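Local coordinates for protein Zgc:56074 (Danio rerio, PDB 3E9D) that probably hydrolyses fructose-2,6-bisphosphate and fructose-1,6-bisphosphate, lowering the level of the former and so restraining glycolysis in favour of the pentose phosphate pathway, at residues T3-I8 with D169-V174; L86-G91 with K129-M134; E101-M106 with R115-P120; S213-T218 with F243-D248. All coordinates share one frame; numbering follows the deposited sequence.

Contact 1: T3-I8 with D169-V174; sequences TFALTI and DGAQNV
The backbones of 3-8 and 169-174 draw nearest at two places, with Phe4 CA 6.1 Å from Val174 CA and Ala5 CA 6.3 Å from Ala171 CA, and no hydrogen bond passes between them. On the loop side the chain folds into a type I beta turn from Ala171 to Val174, closed by a bond of 3.0 Å from Val174 N to Ala171 O. Ala171 and Val174, the two ends of the turn, both point their CB toward the strand. Val174 has the most surface buried here. Its CG1 is anti to the backbone N (chi1 -177°), and this methyl reaches the strand backbone, 3.5 Å from Ala5 N and 3.8 Å from Phe4 CA. The same methyl also touches Thr3 CG2, the two side chains crossing at about a right angle. Strand 2-10 lies inside the mixed sheet of this histidine phosphatase fold, between the parallel strand 177-182 and the antiparallel strand 220-230. The loop meets it just before entering 177-182, and Ala5 is already joined by backbone hydrogen bonds to Val176 and Ala178. Beside Val174, the packing is methyl against methyl: Ala5 CB lies 4.1 Å from Ala171 CB and an equal 4.1 Å from Val174 CG1. Thr3 and Ala5 send their side chains toward the turn, whereas Phe4, between them in sequence, points away and meets the ring of Phe225, the planes about 10° apart. The hydroxyl of Thr3 takes no part in this apolar patch; its OG1 is hydrogen-bonded to Thr226 OG1 on strand 220-230.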
# COMPACT_ATOMS: atom_id res chain seq x y z
N THR A 3 -12.70 0.86 13.78
CA THR A 3 -11.88 1.86 13.13
C THR A 3 -10.44 1.39 13.21
O THR A 3 -9.97 1.04 14.28
CB THR A 3 -11.99 3.23 13.81
OG1 THR A 3 -13.31 3.73 13.64
CG2 THR A 3 -10.98 4.25 13.20
N PHE A 4 -9.74 1.39 12.07
CA PHE A 4 -8.33 1.02 12.05
C PHE A 4 -7.55 1.83 11.02
O PHE A 4 -8.13 2.28 10.02
CB PHE A 4 -8.15 -0.50 11.84
CG PHE A 4 -8.51 -0.99 10.46
CD1 PHE A 4 -7.55 -1.04 9.45
CD2 PHE A 4 -9.81 -1.43 10.18
CE1 PHE A 4 -7.87 -1.49 8.16
CE2 PHE A 4 -10.15 -1.90 8.89
CZ PHE A 4 -9.17 -1.93 7.88
N ALA A 5 -6.27 2.04 11.30
CA ALA A 5 -5.36 2.73 10.39
C ALA A 5 -4.69 1.71 9.49
O ALA A 5 -4.42 0.57 9.91
CB ALA A 5 -4.30 3.50 11.19
N LEU A 6 -4.44 2.12 8.25
CA LEU A 6 -3.68 1.30 7.33
C LEU A 6 -2.51 2.12 6.79
O LEU A 6 -2.73 3.12 6.10
CB LEU A 6 -4.56 0.83 6.16
CG LEU A 6 -3.80 0.06 5.08
CD1 LEU A 6 -3.36 -1.30 5.61
CD2 LEU A 6 -4.66 -0.13 3.80
N THR A 7 -1.29 1.69 7.09
CA THR A 7 -0.09 2.34 6.54
C THR A 7 0.42 1.50 5.40
O THR A 7 0.59 0.28 5.55
CB THR A 7 1.01 2.49 7.61
OG1 THR A 7 0.53 3.37 8.64
CG2 THR A 7 2.31 3.06 7.01
N ILE A 8 0.67 2.14 4.27
CA ILE A 8 1.03 1.43 3.05
C ILE A 8 2.42 1.89 2.60
O ILE A 8 2.65 3.10 2.43
CB ILE A 8 0.04 1.77 1.92
CG1 ILE A 8 -1.40 1.37 2.31
CG2 ILE A 8 0.48 1.07 0.58
CD1 ILE A 8 -2.50 1.91 1.33
N ASP A 169 0.60 10.87 12.13
CA ASP A 169 -0.53 11.65 11.58
C ASP A 169 -1.77 10.78 11.33
O ASP A 169 -1.71 9.73 10.68
CB ASP A 169 -0.16 12.36 10.27
CG ASP A 169 0.77 13.57 10.47
OD1 ASP A 169 0.97 14.05 11.62
OD2 ASP A 169 1.33 14.03 9.46
N GLY A 170 -2.90 11.24 11.87
CA GLY A 170 -4.19 10.60 11.63
C GLY A 170 -4.42 9.32 12.42
O GLY A 170 -5.49 8.72 12.34
N ALA A 171 -3.41 8.90 13.18
CA ALA A 171 -3.52 7.63 13.91
C ALA A 171 -3.30 7.80 15.41
O ALA A 171 -3.21 6.81 16.14
CB ALA A 171 -2.57 6.58 13.32
N GLN A 172 -3.27 9.05 15.86
CA GLN A 172 -2.93 9.35 17.26
C GLN A 172 -3.82 8.59 18.26
O GLN A 172 -3.32 8.06 19.24
CB GLN A 172 -2.98 10.86 17.54
CG GLN A 172 -1.96 11.70 16.75
CD GLN A 172 -2.53 12.27 15.46
OE1 GLN A 172 -3.55 11.78 14.94
NE2 GLN A 172 -1.87 13.29 14.91
N ASN A 173 -5.12 8.52 18.00
CA ASN A 173 -6.00 7.72 18.85
C ASN A 173 -6.64 6.55 18.10
O ASN A 173 -7.80 6.21 18.30
CB ASN A 173 -7.03 8.63 19.54
CG ASN A 173 -6.35 9.74 20.35
OD1 ASN A 173 -5.71 9.47 21.39
ND2 ASN A 173 -6.44 10.98 19.86
N VAL A 174 -5.86 5.93 17.21
CA VAL A 174 -6.33 4.76 16.48
C VAL A 174 -5.36 3.61 16.82
O VAL A 174 -4.36 3.43 16.14
CB VAL A 174 -6.42 5.04 14.96
CG1 VAL A 174 -6.98 3.83 14.21
CG2 VAL A 174 -7.29 6.28 14.70

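Contact 2: L86-G91 with K129-M134; sequences LLRERG and KTRFKM
The guanidinium of Arg88 lies flat on Arg131, the two group centres 4.4 Å apart and the planes inclined by 24°. Neither group is centred on the other: Arg131 CD sits over one face of the Arg88 guanidinium, toward its rim, while Arg88 CG covers one face of the Arg131 guanidinium in the same offset way, with CG 3.5 Å from Arg131 NH1. The NH1 and NH2 end of Arg131 meets main-chain oxygens. Both nitrogens donate to Arg88 O, at 2.8 Å from NH1 and 3.0 Å from NH2, and this oxygen lies near the guanidinium plane. NH1 also makes a weak bond to Leu86 O, bent to 121° at the hydrogen. Arg131 NE forms a salt bridge with Glu123, and Arg88 NH1 bonds to Pro85 O, which may help the two like charges to tolerate stacking. An alanine in place of Arg131 would probably leave Arg88 O without these donors, Glu123 without its salt-bridge mate and one face of the Arg88 guanidinium without the group stacked on it. Farther along the helix, Leu86 CD1 packs 3.9 Å from Met134 CB. Next in the loop is Glu89, the inferred proton donor/acceptor, its side chain about 3 Å at nearest atoms from His183 and about 6 Å from His11. By bonding the carbonyl of the preceding residue, Arg131 of helix 125-146 probably helps to position this loop of the histidine phosphatase active site.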
# COMPACT_ATOMS: atom_id res chain seq x y z
N LEU A 86 -1.95 -11.68 -2.91
CA LEU A 86 -2.81 -10.67 -3.53
C LEU A 86 -2.14 -9.29 -3.59
O LEU A 86 -2.53 -8.44 -4.39
CB LEU A 86 -4.18 -10.59 -2.82
CG LEU A 86 -5.18 -11.74 -2.98
CD1 LEU A 86 -6.33 -11.63 -1.93
CD2 LEU A 86 -5.75 -11.75 -4.42
N LEU A 87 -1.12 -9.08 -2.76
CA LEU A 87 -0.36 -7.81 -2.78
C LEU A 87 0.80 -7.73 -3.79
O LEU A 87 1.55 -6.73 -3.78
CB LEU A 87 0.20 -7.50 -1.38
CG LEU A 87 -0.82 -7.38 -0.25
CD1 LEU A 87 -0.10 -7.12 1.09
CD2 LEU A 87 -1.83 -6.25 -0.56
N ARG A 88 1.00 -8.77 -4.61
CA ARG A 88 2.09 -8.77 -5.60
C ARG A 88 1.90 -7.68 -6.63
O ARG A 88 0.78 -7.22 -6.89
CB ARG A 88 2.23 -10.14 -6.30
CG ARG A 88 1.06 -10.54 -7.23
CD ARG A 88 1.12 -12.06 -7.58
NE ARG A 88 0.05 -12.46 -8.48
CZ ARG A 88 -1.19 -12.81 -8.11
NH1 ARG A 88 -1.55 -12.80 -6.83
NH2 ARG A 88 -2.07 -13.17 -9.04
N GLU A 89 3.02 -7.29 -7.23
CA GLU A 89 3.03 -6.26 -8.24
C GLU A 89 2.19 -6.67 -9.46
O GLU A 89 2.03 -7.85 -9.75
CB GLU A 89 4.49 -6.00 -8.67
CG GLU A 89 4.67 -4.89 -9.74
CD GLU A 89 4.05 -3.54 -9.32
OE1 GLU A 89 2.85 -3.51 -8.99
OE2 GLU A 89 4.77 -2.51 -9.33
N ARG A 90 1.66 -5.67 -10.17
CA ARG A 90 1.07 -5.89 -11.48
C ARG A 90 1.97 -6.76 -12.36
O ARG A 90 3.18 -6.53 -12.46
CB ARG A 90 0.81 -4.55 -12.16
CG ARG A 90 0.20 -4.68 -13.54
CD ARG A 90 -0.30 -3.32 -14.03
NE ARG A 90 -1.01 -3.51 -15.28
CZ ARG A 90 -1.43 -2.52 -16.06
NH1 ARG A 90 -1.22 -1.25 -15.71
NH2 ARG A 90 -2.06 -2.83 -17.19
N GLY A 91 1.37 -7.77 -13.00
CA GLY A 91 2.12 -8.62 -13.92
C GLY A 91 2.39 -7.90 -15.23
O GLY A 91 1.48 -7.27 -15.79
N LYS A 129 -6.84 -4.30 -9.87
CA LYS A 129 -7.82 -3.73 -8.95
C LYS A 129 -8.70 -4.80 -8.27
O LYS A 129 -8.99 -4.71 -7.07
CB LYS A 129 -8.71 -2.71 -9.67
CG LYS A 129 -9.63 -1.93 -8.73
CD LYS A 129 -10.72 -1.17 -9.51
CE LYS A 129 -10.13 -0.03 -10.32
NZ LYS A 129 -11.21 0.82 -10.95
N THR A 130 -9.12 -5.81 -9.04
CA THR A 130 -9.82 -6.95 -8.47
C THR A 130 -9.01 -7.63 -7.35
O THR A 130 -9.58 -7.98 -6.32
CB THR A 130 -10.20 -7.96 -9.58
OG1 THR A 130 -11.13 -7.32 -10.47
CG2 THR A 130 -10.82 -9.23 -9.01
N ARG A 131 -7.70 -7.78 -7.54
CA ARG A 131 -6.83 -8.33 -6.48
C ARG A 131 -6.85 -7.48 -5.20
O ARG A 131 -6.95 -8.02 -4.09
CB ARG A 131 -5.39 -8.50 -6.98
CG ARG A 131 -5.23 -9.65 -7.98
CD ARG A 131 -3.77 -10.10 -8.06
NE ARG A 131 -2.89 -9.21 -8.83
CZ ARG A 131 -1.93 -8.44 -8.31
NH1 ARG A 131 -1.73 -8.40 -6.99
NH2 ARG A 131 -1.14 -7.74 -9.11
N PHE A 132 -6.75 -6.16 -5.36
CA PHE A 132 -6.85 -5.26 -4.22
C PHE A 132 -8.22 -5.35 -3.53
O PHE A 132 -8.29 -5.39 -2.29
CB PHE A 132 -6.54 -3.81 -4.59
CG PHE A 132 -6.59 -2.86 -3.41
CD1 PHE A 132 -5.71 -3.02 -2.34
CD2 PHE A 132 -7.51 -1.82 -3.37
CE1 PHE A 132 -5.74 -2.15 -1.24
CE2 PHE A 132 -7.55 -0.92 -2.30
CZ PHE A 132 -6.66 -1.09 -1.23
N LYS A 133 -9.29 -5.42 -4.32
CA LYS A 133 -10.66 -5.60 -3.77
C LYS A 133 -10.76 -6.89 -2.95
O LYS A 133 -11.39 -6.90 -1.89
CB LYS A 133 -11.71 -5.62 -4.88
CG LYS A 133 -12.00 -4.26 -5.54
CD LYS A 133 -13.13 -4.42 -6.57
CE LYS A 133 -13.09 -3.34 -7.64
NZ LYS A 133 -13.90 -3.76 -8.86
N MET A 134 -10.15 -7.96 -3.46
CA MET A 134 -10.12 -9.24 -2.73
C MET A 134 -9.29 -9.12 -1.46
O MET A 134 -9.64 -9.67 -0.40
CB MET A 134 -9.58 -10.37 -3.62
CG MET A 134 -10.48 -10.72 -4.81
SD MET A 134 -9.62 -11.82 -5.98
CE MET A 134 -9.29 -13.25 -4.92

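Contact 3: E101-M106 with R115-P120; sequences EHLKNM and RDYTPP
Leu103 and Met106 of helix 100-110 form an apolar surface contact with Tyr117, Pro119 and Pro120, far from the centre of the chain, where the loop after the helix doubles back past it. The evidence is purely of packing, since no hydrogen bond links the segments. Being three residues apart, Leu103 and Met106 emerge on one side of the helix. The Tyr117 ring meets both: Leu103 CD1 lies at its edge, in plane, 3.9 Å from CE2, while Met106 approaches another part, its CB 3.8 Å from the same CE2 and its carbonyl group over one face, toward the rim. Tyr117 CB points toward the helix, and CG is anti to the backbone N (chi1 -176°). In branch 1 histidine phosphatases, chain between the core strands helps to cover the catalytic pocket, and this helix-loop unit probably belongs to such a cap, the side chain of Leu103 lying about 10 Å at nearest atoms from that of Glu89. An alanine at Tyr117 would probably open a gap beside Met106 CB and leave Leu103 CD1 with Pro119 alone across the contact. Leu103 CD1 also meets Pro119 CG at 3.7 Å. The bent end of Met106 carries CE to 3.4 Å from Tyr117 OH, and the same methyl reaches Pro120 CD tip to tip at 3.9 Å.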
# COMPACT_ATOMS: atom_id res chain seq x y z
N GLU A 101 10.94 1.76 -21.10
CA GLU A 101 10.81 2.39 -22.41
C GLU A 101 10.34 1.41 -23.49
O GLU A 101 9.69 1.81 -24.45
CB GLU A 101 12.13 3.04 -22.84
CG GLU A 101 12.52 4.21 -21.94
CD GLU A 101 11.35 5.15 -21.69
OE1 GLU A 101 10.94 5.85 -22.65
OE2 GLU A 101 10.84 5.19 -20.54
N HIS A 102 10.71 0.14 -23.33
CA HIS A 102 10.29 -0.90 -24.25
C HIS A 102 8.77 -1.09 -24.19
O HIS A 102 8.12 -1.27 -25.23
CB HIS A 102 11.03 -2.21 -23.97
CG HIS A 102 10.55 -3.37 -24.78
ND1 HIS A 102 10.77 -3.47 -26.14
CD2 HIS A 102 9.86 -4.48 -24.43
CE1 HIS A 102 10.24 -4.60 -26.59
NE2 HIS A 102 9.67 -5.22 -25.57
N LEU A 103 8.20 -1.01 -22.99
CA LEU A 103 6.74 -1.09 -22.82
C LEU A 103 6.02 0.02 -23.59
O LEU A 103 4.96 -0.23 -24.19
CB LEU A 103 6.36 -1.06 -21.33
CG LEU A 103 4.87 -1.30 -20.99
CD1 LEU A 103 4.37 -2.64 -21.51
CD2 LEU A 103 4.59 -1.17 -19.49
N LYS A 104 6.59 1.22 -23.56
CA LYS A 104 6.06 2.37 -24.32
C LYS A 104 6.11 2.13 -25.83
O LYS A 104 5.17 2.45 -26.54
CB LYS A 104 6.83 3.65 -23.96
CG LYS A 104 6.81 4.01 -22.48
CD LYS A 104 7.32 5.44 -22.23
CE LYS A 104 6.95 5.92 -20.83
NZ LYS A 104 7.39 7.34 -20.59
N ASN A 105 7.22 1.55 -26.30
CA ASN A 105 7.34 1.11 -27.70
C ASN A 105 6.30 0.06 -28.09
O ASN A 105 5.70 0.14 -29.16
CB ASN A 105 8.75 0.58 -27.99
CG ASN A 105 9.83 1.65 -27.82
OD1 ASN A 105 9.55 2.84 -27.76
ND2 ASN A 105 11.09 1.20 -27.73
N MET A 106 6.10 -0.93 -27.21
CA MET A 106 5.12 -1.98 -27.46
C MET A 106 3.72 -1.40 -27.56
O MET A 106 2.95 -1.78 -28.46
CB MET A 106 5.16 -3.04 -26.36
CG MET A 106 6.41 -3.89 -26.35
SD MET A 106 6.42 -5.03 -24.96
CE MET A 106 5.25 -6.27 -25.52
N ARG A 115 -1.63 3.77 -21.18
CA ARG A 115 -2.62 3.52 -20.14
C ARG A 115 -3.60 2.41 -20.53
O ARG A 115 -4.02 1.63 -19.69
CB ARG A 115 -3.36 4.83 -19.83
CG ARG A 115 -3.78 4.98 -18.38
CD ARG A 115 -4.45 6.33 -18.16
NE ARG A 115 -5.70 6.20 -17.41
CZ ARG A 115 -6.89 5.95 -17.97
NH1 ARG A 115 -7.00 5.81 -19.29
NH2 ARG A 115 -7.98 5.85 -17.20
N ASP A 116 -3.95 2.35 -21.81
CA ASP A 116 -4.85 1.31 -22.32
C ASP A 116 -4.14 -0.04 -22.51
O ASP A 116 -4.80 -1.07 -22.66
CB ASP A 116 -5.43 1.72 -23.68
CG ASP A 116 -6.43 2.87 -23.59
OD1 ASP A 116 -6.93 3.20 -22.48
OD2 ASP A 116 -6.73 3.45 -24.67
N TYR A 117 -2.82 -0.03 -22.56
CA TYR A 117 -2.08 -1.18 -23.04
C TYR A 117 -1.70 -2.20 -21.95
O TYR A 117 -1.22 -1.83 -20.88
CB TYR A 117 -0.83 -0.73 -23.80
CG TYR A 117 -0.05 -1.87 -24.41
CD1 TYR A 117 -0.55 -2.56 -25.51
CD2 TYR A 117 1.18 -2.25 -23.88
CE1 TYR A 117 0.17 -3.62 -26.08
CE2 TYR A 117 1.90 -3.30 -24.43
CZ TYR A 117 1.39 -3.98 -25.53
OH TYR A 117 2.10 -5.02 -26.08
N THR A 118 -1.93 -3.47 -22.24
CA THR A 118 -1.43 -4.56 -21.41
C THR A 118 -0.60 -5.48 -22.31
O THR A 118 -1.09 -5.97 -23.32
CB THR A 118 -2.58 -5.34 -20.74
OG1 THR A 118 -3.25 -4.47 -19.83
CG2 THR A 118 -2.07 -6.59 -19.97
N PRO A 119 0.68 -5.70 -21.95
CA PRO A 119 1.51 -6.55 -22.79
C PRO A 119 1.06 -8.03 -22.73
O PRO A 119 0.39 -8.43 -21.78
CB PRO A 119 2.92 -6.34 -22.23
CG PRO A 119 2.71 -5.93 -20.82
CD PRO A 119 1.41 -5.17 -20.78
N PRO A 120 1.41 -8.83 -23.75
CA PRO A 120 1.06 -10.27 -23.66
C PRO A 120 1.64 -10.91 -22.38
O PRO A 120 2.77 -10.62 -22.00
CB PRO A 120 1.68 -10.86 -24.92
CG PRO A 120 1.69 -9.67 -25.91
CD PRO A 120 2.08 -8.50 -25.02

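Contact 4: S213-T218 with F243-D248; sequences SPCPNT and FINRKD
Asn245 ND2 is held by two oxygens of one residue, donating to Ser213 O at 2.9 Å and to Ser213 OG at 3.0 Å. The second bond is the straighter, 148° at the hydrogen against 130°. Both oxygens lie close to the amide plane of Asn245, yet the amide nitrogen stands well above the carbonyl plane of Ser213. Asn245 occupies a G1 beta bulge near the end of strand 233-246, where it and Arg246 both face Ile220 of the neighbouring strand 220-230. Its backbone is in the left-handed region with phi 53°, a conformation that asparagine accepts more readily than most residues, and from this corner its side chain points toward the 213-218 loop. Ser213 OG has a further partner in Gln210 O, while the backbone N of Asn245 bonds Ser221 OG on strand 220-230. The other end of the amide rests against Cys215: OD1 is 3.2 Å from Cys215 CB and equally 3.2 Å from Cys215 SG. The same loop also approaches the catalytic centre: Cys215 O is bonded to Arg10 NH1, and Asn217 ND2 to the backbone oxygen of His11, the phosphohistidine residue. Apolar contact completes the join through Pro216, whose ring reaches both neighbours of Arg246. Its CD packs 3.9 Å from Asn245 CB, and its CG rests 4.0 Å from Lys247 CD, midway along the lysine chain.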
# COMPACT_ATOMS: atom_id res chain seq x y z
N SER A 213 -0.16 10.39 -7.73
CA SER A 213 1.23 10.29 -8.22
C SER A 213 1.82 8.88 -8.04
O SER A 213 1.29 8.07 -7.26
CB SER A 213 2.11 11.35 -7.52
OG SER A 213 2.19 11.09 -6.13
N PRO A 214 2.91 8.55 -8.78
CA PRO A 214 3.55 7.25 -8.56
C PRO A 214 4.27 7.24 -7.20
O PRO A 214 4.78 8.28 -6.77
CB PRO A 214 4.54 7.12 -9.72
CG PRO A 214 4.77 8.52 -10.26
CD PRO A 214 3.61 9.39 -9.78
N CYS A 215 4.26 6.10 -6.50
CA CYS A 215 4.88 6.02 -5.17
C CYS A 215 6.38 5.78 -5.26
O CYS A 215 6.81 4.87 -5.99
CB CYS A 215 4.25 4.91 -4.33
SG CYS A 215 4.80 4.98 -2.58
N PRO A 216 7.19 6.57 -4.53
CA PRO A 216 8.64 6.29 -4.57
C PRO A 216 8.95 5.05 -3.77
O PRO A 216 8.10 4.56 -3.03
CB PRO A 216 9.27 7.52 -3.90
CG PRO A 216 8.16 8.12 -3.06
CD PRO A 216 6.86 7.77 -3.75
N ASN A 217 10.17 4.52 -3.93
CA ASN A 217 10.63 3.41 -3.09
C ASN A 217 10.55 3.80 -1.61
O ASN A 217 11.09 4.83 -1.20
CB ASN A 217 12.07 3.04 -3.45
CG ASN A 217 12.17 2.29 -4.76
OD1 ASN A 217 12.77 2.78 -5.70
ND2 ASN A 217 11.62 1.08 -4.81
N THR A 218 9.88 2.96 -0.81
CA THR A 218 9.57 3.23 0.61
C THR A 218 8.68 4.47 0.87
O THR A 218 8.60 4.94 2.01
CB THR A 218 10.82 3.22 1.56
OG1 THR A 218 11.62 4.40 1.38
CG2 THR A 218 11.67 1.98 1.31
N PHE A 243 -2.30 10.86 4.31
CA PHE A 243 -1.20 11.33 3.46
C PHE A 243 -0.89 10.27 2.41
O PHE A 243 -1.23 9.08 2.60
CB PHE A 243 0.04 11.75 4.28
CG PHE A 243 0.57 10.69 5.25
CD1 PHE A 243 1.41 9.67 4.80
CD2 PHE A 243 0.25 10.75 6.61
CE1 PHE A 243 1.93 8.70 5.69
CE2 PHE A 243 0.75 9.79 7.53
CZ PHE A 243 1.60 8.76 7.07
N ILE A 244 -0.30 10.70 1.30
CA ILE A 244 -0.04 9.82 0.16
C ILE A 244 1.40 10.02 -0.31
O ILE A 244 1.85 11.16 -0.50
CB ILE A 244 -0.99 10.11 -1.05
CG1 ILE A 244 -2.47 10.07 -0.67
CG2 ILE A 244 -0.70 9.15 -2.25
CD1 ILE A 244 -3.01 8.70 -0.38
N ASN A 245 2.10 8.90 -0.50
CA ASN A 245 3.47 8.88 -1.05
C ASN A 245 4.47 9.78 -0.31
O ASN A 245 5.32 10.42 -0.92
CB ASN A 245 3.46 9.20 -2.54
CG ASN A 245 2.69 8.18 -3.35
OD1 ASN A 245 2.38 7.09 -2.87
ND2 ASN A 245 2.38 8.53 -4.60
N ARG A 246 4.33 9.82 1.02
CA ARG A 246 5.22 10.61 1.85
C ARG A 246 6.64 10.00 1.87
O ARG A 246 6.80 8.79 2.01
CB ARG A 246 4.65 10.72 3.27
CG ARG A 246 5.55 11.48 4.24
CD ARG A 246 4.93 11.58 5.62
NE ARG A 246 3.76 12.46 5.67
CZ ARG A 246 3.11 12.76 6.79
NH1 ARG A 246 3.52 12.26 7.96
NH2 ARG A 246 2.06 13.59 6.75
N LYS A 247 7.66 10.85 1.77
CA LYS A 247 9.04 10.38 1.72
C LYS A 247 9.95 11.31 2.51
O LYS A 247 11.12 11.50 2.16
CB LYS A 247 9.48 10.22 0.26
CG LYS A 247 9.27 11.48 -0.59
CD LYS A 247 10.02 11.44 -1.93
CE LYS A 247 11.48 11.03 -1.75
NZ LYS A 247 12.35 11.33 -2.95
N ASP A 248 9.42 11.87 3.60
CA ASP A 248 10.19 12.74 4.50
C ASP A 248 11.41 12.01 5.05
O ASP A 248 12.49 12.61 5.21
CB ASP A 248 9.32 13.24 5.66
CG ASP A 248 8.15 14.12 5.20
OD1 ASP A 248 8.19 14.61 4.05
OD2 ASP A 248 7.19 14.34 5.98

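Contact 1 is buried and contact 3 lies at the surface, with contacts 2 and 4 partly buried between these extremes. Contacts 1 and 4 both reach the central sheet, one through methyl packing on an inner strand, the other through an amide at an outermost strand; they touch where Asp169 OD2 meets Arg246 NH2 in a salt bridge of 2.8 Å. Contacts 2 and 3 join loops to consecutive helices, 125-146 and 100-110. Arginine-to-carbonyl bonding in contact 2 gives way to apolar packing in contact 3, and a weak bond between Arg90 NH2 and Thr118 OG1 connects the two. Contact 2 contains the inferred catalytic Glu89, whereas contact 4 nears His11 through Thr218, side chains about 6 Å apart at nearest atoms.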